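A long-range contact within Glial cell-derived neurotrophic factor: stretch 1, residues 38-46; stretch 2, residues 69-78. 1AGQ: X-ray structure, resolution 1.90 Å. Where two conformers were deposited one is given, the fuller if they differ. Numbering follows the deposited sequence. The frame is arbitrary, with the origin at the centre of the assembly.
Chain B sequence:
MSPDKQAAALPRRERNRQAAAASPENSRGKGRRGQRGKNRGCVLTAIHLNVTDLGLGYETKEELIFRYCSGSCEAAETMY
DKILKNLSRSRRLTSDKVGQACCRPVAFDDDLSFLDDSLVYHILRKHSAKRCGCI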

# COMPACT_ATOMS: atom_id res chain seq x y z
N LYS B 38 -3.63 8.85 3.58
CA LYS B 38 -2.98 7.70 2.95
C LYS B 38 -1.83 7.22 3.82
O LYS B 38 -0.82 7.91 3.98
CB LYS B 38 -2.46 8.08 1.54
N ASN B 39 -1.98 6.03 4.39
CA ASN B 39 -0.95 5.45 5.25
C ASN B 39 -0.44 4.22 4.52
O ASN B 39 -0.88 3.10 4.78
CB ASN B 39 -1.55 5.06 6.60
CG ASN B 39 -1.76 6.26 7.51
OD1 ASN B 39 -0.82 6.76 8.12
ND2 ASN B 39 -3.00 6.72 7.59
N ARG B 40 0.49 4.45 3.60
CA ARG B 40 1.08 3.39 2.78
C ARG B 40 1.93 2.39 3.54
O ARG B 40 2.26 1.31 3.02
CB ARG B 40 1.91 4.02 1.65
CG ARG B 40 1.20 5.14 0.93
CD ARG B 40 0.67 4.69 -0.41
NE ARG B 40 1.74 4.28 -1.31
CZ ARG B 40 1.59 3.41 -2.31
NH1 ARG B 40 0.40 2.85 -2.53
NH2 ARG B 40 2.62 3.09 -3.08
N GLY B 41 2.29 2.74 4.76
CA GLY B 41 3.09 1.86 5.60
C GLY B 41 2.28 0.73 6.25
O GLY B 41 2.87 -0.19 6.83
N CYS B 42 0.95 0.82 6.16
CA CYS B 42 0.05 -0.20 6.71
C CYS B 42 -0.05 -1.26 5.61
O CYS B 42 -0.78 -1.08 4.63
CB CYS B 42 -1.32 0.42 7.00
SG CYS B 42 -2.59 -0.74 7.62
N VAL B 43 0.69 -2.35 5.77
CA VAL B 43 0.73 -3.37 4.73
C VAL B 43 0.36 -4.78 5.15
O VAL B 43 0.40 -5.13 6.33
CB VAL B 43 2.13 -3.43 4.06
CG1 VAL B 43 2.67 -2.02 3.85
CG2 VAL B 43 3.08 -4.19 4.92
N LEU B 44 -0.01 -5.57 4.15
CA LEU B 44 -0.42 -6.95 4.34
C LEU B 44 0.83 -7.80 4.20
O LEU B 44 1.64 -7.58 3.30
CB LEU B 44 -1.43 -7.30 3.25
CG LEU B 44 -2.19 -8.62 3.28
CD1 LEU B 44 -3.13 -8.66 4.45
CD2 LEU B 44 -2.97 -8.76 1.99
N THR B 45 1.01 -8.73 5.13
CA THR B 45 2.18 -9.61 5.10
C THR B 45 1.67 -11.04 5.14
O THR B 45 0.78 -11.36 5.93
CB THR B 45 3.09 -9.38 6.31
OG1 THR B 45 3.60 -8.04 6.28
CG2 THR B 45 4.29 -10.34 6.28
N ALA B 46 2.22 -11.89 4.27
CA ALA B 46 1.80 -13.29 4.21
C ALA B 46 2.86 -14.27 4.75
O ALA B 46 4.07 -14.06 4.61
CB ALA B 46 1.46 -13.65 2.77
N CYS B 69 -1.80 -7.68 9.15
CA CYS B 69 -1.61 -6.26 8.87
C CYS B 69 -0.70 -5.62 9.92
O CYS B 69 -0.80 -5.90 11.12
CB CYS B 69 -2.97 -5.56 8.90
SG CYS B 69 -4.16 -6.21 7.70
N SER B 70 0.20 -4.77 9.45
CA SER B 70 1.11 -4.08 10.34
C SER B 70 1.73 -2.89 9.63
O SER B 70 1.84 -2.88 8.41
CB SER B 70 2.20 -5.04 10.84
OG SER B 70 3.09 -5.41 9.79
N GLY B 71 2.12 -1.89 10.41
CA GLY B 71 2.70 -0.69 9.84
C GLY B 71 2.16 0.54 10.55
O GLY B 71 1.32 0.43 11.44
N SER B 72 2.62 1.72 10.13
CA SER B 72 2.22 2.99 10.73
C SER B 72 0.90 3.57 10.23
O SER B 72 0.54 3.42 9.06
CB SER B 72 3.33 4.02 10.52
N CYS B 73 0.20 4.26 11.14
CA CYS B 73 -1.07 4.92 10.82
C CYS B 73 -1.02 6.34 11.36
O CYS B 73 -2.01 6.85 11.90
CB CYS B 73 -2.22 4.19 11.49
SG CYS B 73 -2.62 2.65 10.63
N GLU B 74 0.14 6.96 11.20
CA GLU B 74 0.38 8.32 11.68
C GLU B 74 -0.56 9.37 11.08
O GLU B 74 -0.91 10.33 11.76
CB GLU B 74 1.85 8.68 11.41
N ALA B 75 -0.98 9.17 9.84
CA ALA B 75 -1.86 10.13 9.17
C ALA B 75 -3.34 9.98 9.52
O ALA B 75 -3.92 8.91 9.36
CB ALA B 75 -1.67 10.03 7.66
N ALA B 76 -3.95 11.07 9.99
CA ALA B 76 -5.38 11.05 10.33
C ALA B 76 -6.20 10.79 9.08
O ALA B 76 -5.99 11.40 8.04
CB ALA B 76 -5.79 12.40 10.96
N GLU B 77 -7.15 9.88 9.16
CA GLU B 77 -7.97 9.57 7.99
C GLU B 77 -9.43 9.87 8.25
O GLU B 77 -10.28 9.69 7.38
CB GLU B 77 -7.83 8.10 7.61
CG GLU B 77 -6.55 7.78 6.88
CD GLU B 77 -6.55 6.37 6.32
OE1 GLU B 77 -7.65 5.90 5.93
OE2 GLU B 77 -5.47 5.75 6.28
N THR B 78 -9.72 10.31 9.47
CA THR B 78 -11.09 10.62 9.84
C THR B 78 -11.12 11.94 10.60
O THR B 78 -10.09 12.43 11.08
CB THR B 78 -11.66 9.51 10.74
OG1 THR B 78 -11.06 9.59 12.04
CG2 THR B 78 -11.37 8.12 10.14
O HOH W 1 5.27 1.33 8.79
O HOH W 2 2.26 4.32 7.11
O HOH W 3 1.96 -6.64 7.40

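The side chain of Asn39 makes three of the five direct hydrogen bonds between the stretches, pairing with the backbone as a strand neighbour might. Its carboxamide lies against the backbone of the second stretch and pairs with Ala75 in both directions: Ala75 N donates to Asn39 OD1 (3.0 Å), and Asn39 ND2 donates to Ala75 O (3.0 Å). An amide side chain suits this place because it carries a donor and an acceptor side by side, matching the N-H and C=O of one residue. The second hydrogen on the same nitrogen is used as well, since Asn39 ND2 also donates to Glu77 OE2 at 3.0 Å, where a carboxylate oxygen makes a strong acceptor.

Farther along, the backbones pair directly. Val43 and Ser70 form an antiparallel hydrogen-bonded pair, with Val43 N to Ser70 O at 2.9 Å and Ser70 N to Val43 O at 3.1 Å; the apolar side chain of Val43 suits its buried position. Leu44 and Cys69 follow as a non-hydrogen-bonded pair, their side chains on the sheet face away from those of Val43 and Ser70; there Leu44 offers an apolar methyl to sulfur, CD1 resting 4.2 Å from Cys69 SG. Near the Val43-Ser70 pair, water 3 donates to Val43 O and accepts from the hydroxyls of Thr45 and Ser70, joining two side chains whose oxygens, Thr45 OG1 and Ser70 OG, are 4.4 Å apart.

Between these two regions a type I turn from Asn39 to Cys42, closed by Cys42 N to Asn39 O (3.2 Å), brings the chain close to Gly71. Glycine is needed here: its phi of 138° would jam a beta carbon against the preceding carbonyl, and that carbon would also clash with Gly41 O. Without it, Gly71 CA approaches Gly41 O to 3.1 Å in a CA-H...O contact. Water 2 bridges Gly41 N, weakly, and Ser72 O.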